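Local coordinates for protein TetR family transcriptional regulator (Streptomyces coelicolor, PDB 6SRN) that probably represses transcription as a TetR-family DNA-binding regulator in the control of antibiotic production by a bacterial hormone, probably releasing its operator when the hormone binds, at the interface of chains A and B. Sequence-based numbering; all coordinates share one arbitrary frame. Chains: chain A/B, TetR family transcriptional regulator.

The interface of chains A and B. Residues chain A 176, 180, 208, 212; chain B 203-204, 207-208.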
ATOM      1  N   SER A 176       2.760  -3.793  12.075  1.00  6.69           N
ATOM      2  CA  SER A 176       2.357  -4.874  11.147  1.00  7.00           C
ATOM      3  C   SER A 176       0.886  -4.719  10.764  1.00  6.30           C
ATOM      4  O   SER A 176       0.481  -4.912   9.613  1.00  6.79           O
ATOM      5  CB  SER A 176       2.621  -6.241  11.729  1.00  7.36           C
ATOM      6  OG  SER A 176       4.039  -6.460  11.944  1.00  8.73           O
ATOM      7  N   ALA A 180      -0.282  -3.889   7.033  1.00  6.13           N
ATOM      8  CA  ALA A 180      -1.109  -4.915   6.365  1.00  6.18           C
ATOM      9  C   ALA A 180      -2.491  -4.377   5.969  1.00  5.66           C
ATOM     10  O   ALA A 180      -2.996  -4.643   4.871  1.00  5.87           O
ATOM     11  CB  ALA A 180      -1.244  -6.087   7.232  1.00  6.84           C
ATOM     12  N   MET A 208      -4.072 -12.470  10.956  1.00  8.79           N
ATOM     13  CA  MET A 208      -3.312 -11.597  11.852  1.00  9.28           C
ATOM     14  C   MET A 208      -3.749 -11.793  13.273  1.00  8.39           C
ATOM     15  O   MET A 208      -2.897 -11.883  14.144  1.00  8.27           O
ATOM     16  CB  MET A 208      -3.482 -10.145  11.444  1.00 10.69           C
ATOM     17  CG  MET A 208      -3.029  -9.985  10.019  1.00 13.23           C
ATOM     18  SD  MET A 208      -1.264  -9.856   9.886  1.00 19.99           S
ATOM     19  CE  MET A 208      -0.821  -8.300  10.725  1.00 15.95           C
ATOM     20  N   LEU A 212      -1.939 -13.054  16.827  1.00  9.02           N
ATOM     21  CA  LEU A 212      -1.787 -12.130  17.942  1.00 10.08           C
ATOM     22  C   LEU A 212      -2.370 -12.686  19.226  1.00 11.47           C
ATOM     23  O   LEU A 212      -1.907 -12.356  20.300  1.00 12.10           O
ATOM     24  CB  LEU A 212      -2.435 -10.771  17.678  1.00 10.11           C
ATOM     25  CG  LEU A 212      -1.713  -9.990  16.579  1.00 10.20           C
ATOM     26  CD1 LEU A 212      -2.595  -8.839  16.177  1.00 10.19           C
ATOM     27  CD2 LEU A 212      -0.362  -9.484  17.023  1.00 10.31           C
TER
ATOM     28  N   GLU B 203       8.918  -8.857  11.129  1.00  7.32           N
ATOM     29  CA  GLU B 203       7.942  -8.846  12.215  1.00  8.34           C
ATOM     30  C   GLU B 203       6.533  -9.168  11.714  1.00  8.14           C
ATOM     31  O   GLU B 203       5.745  -9.740  12.432  1.00  8.56           O
ATOM     32  CB  GLU B 203       8.013  -7.525  12.975  1.00  8.68           C
ATOM     33  CG  GLU B 203       7.559  -6.306  12.235  1.00  8.92           C
ATOM     34  CD  GLU B 203       8.050  -4.983  12.820  1.00  8.83           C
ATOM     35  OE1 GLU B 203       8.939  -4.883  13.745  1.00  8.88           O
ATOM     36  OE2 GLU B 203       7.527  -3.979  12.305  1.00  9.03           O
ATOM     37  N   LEU B 204       6.206  -8.767  10.502  1.00  8.23           N
ATOM     38  CA  LEU B 204       4.894  -9.056   9.935  1.00  8.12           C
ATOM     39  C   LEU B 204       4.831 -10.526   9.445  1.00  9.20           C
ATOM     40  O   LEU B 204       3.827 -11.195   9.698  1.00  9.30           O
ATOM     41  CB  LEU B 204       4.645  -8.101   8.742  1.00  8.31           C
ATOM     42  CG  LEU B 204       3.440  -8.412   7.846  1.00  8.23           C
ATOM     43  CD1 LEU B 204       2.167  -8.399   8.637  1.00  8.10           C
ATOM     44  CD2 LEU B 204       3.394  -7.392   6.692  1.00  8.50           C
ATOM     45  N   LEU B 207       4.080 -13.121  12.093  1.00  8.19           N
ATOM     46  CA  LEU B 207       2.657 -13.291  12.369  1.00  8.60           C
ATOM     47  C   LEU B 207       1.946 -14.065  11.254  1.00  8.48           C
ATOM     48  O   LEU B 207       1.192 -15.001  11.508  1.00  8.14           O
ATOM     49  CB  LEU B 207       1.983 -11.929  12.492  1.00  9.05           C
ATOM     50  CG  LEU B 207       2.484 -10.984  13.572  1.00  9.98           C
ATOM     51  CD1 LEU B 207       1.764  -9.646  13.460  1.00 10.25           C
ATOM     52  CD2 LEU B 207       2.288 -11.578  14.947  1.00 10.59           C
ATOM     53  N   MET B 208       2.180 -13.685  10.004  1.00  8.79           N
ATOM     54  CA  MET B 208       1.439 -14.303   8.904  1.00  9.28           C
ATOM     55  C   MET B 208       1.756 -15.766   8.812  1.00  8.39           C
ATOM     56  O   MET B 208       0.840 -16.557   8.647  1.00  8.27           O
ATOM     57  CB  MET B 208       1.764 -13.611   7.593  1.00 10.69           C
ATOM     58  CG  MET B 208       1.428 -12.150   7.720  1.00 13.23           C
ATOM     59  SD  MET B 208      -0.305 -11.838   7.499  1.00 19.99           S
ATOM     60  CE  MET B 208      -0.668 -12.282   5.769  1.00 15.95           C
TER
HETATM   61  O   HOH W   1       5.897  -4.504  10.095  1.00 16.19           O
HETATM   62  O   HOH W   2       4.603  -7.722  14.361  1.00 26.22           O
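The carboxylate of B:Glu203 meets A:Ser176 through water. B:Glu203 OE2 lies 2.8 Å from water 1, which also makes a longer link to A:Ser176 OG. The flat peptide group of B:Glu203 takes part through its carbonyl O, which lies 3.0 Å from water 2. Water 2 is 2.8 Å from A:Ser176 OG. The link from the serine hydroxyl to the backbone O through water 2 is thus the shorter, and the one to the carboxylate through water 1 is longer and probably weaker. B:Glu203 has chi1 68°, with CG between its backbone N and carbonyl carbon, and the chain runs extended beyond CG. This lays CG beside the serine hydroxyl and takes the carboxylate to water 1.

A:Ser176 OG also rests against the backbone of B:Leu204, 3.4 Å from its CA. The other side of the serine is apolar. Its CB touches CD1 of B:Leu204 and CD1 of B:Leu207, so the short side chain fits against both leucines.

Next to this, A:Met208 reaches over the same two methyl groups. A:Met208 CE is 3.6 Å from B:Leu204 CD1 and 4.0 Å from B:Leu207 CD1. The methionine crosses both leucines at about a right angle. Bends at chi2 (-81°) and chi3 (-65°) turn its thioether end across the interface towards them. A:Met208 SD and B:Met208 SD lie 3.2 Å apart, a close sulfur pair between equivalent residues. Farther along, A:Leu212 CD2 packs on B:Leu207 CD2 at an oblique crossing.

The patch joins helices 170-192 and 197-212 of chain A to helix 197-212 of chain B. These helices belong to the C-terminal ligand-binding and dimerisation region typical of TetR regulators. The whole interface is two-fold symmetric, and the methionine pair lies close to the two-fold axis, where the equivalent final helices meet. Such a helical interface is the usual dimer contact of the family, and probably serves to hold the two DNA-binding domains as a pair.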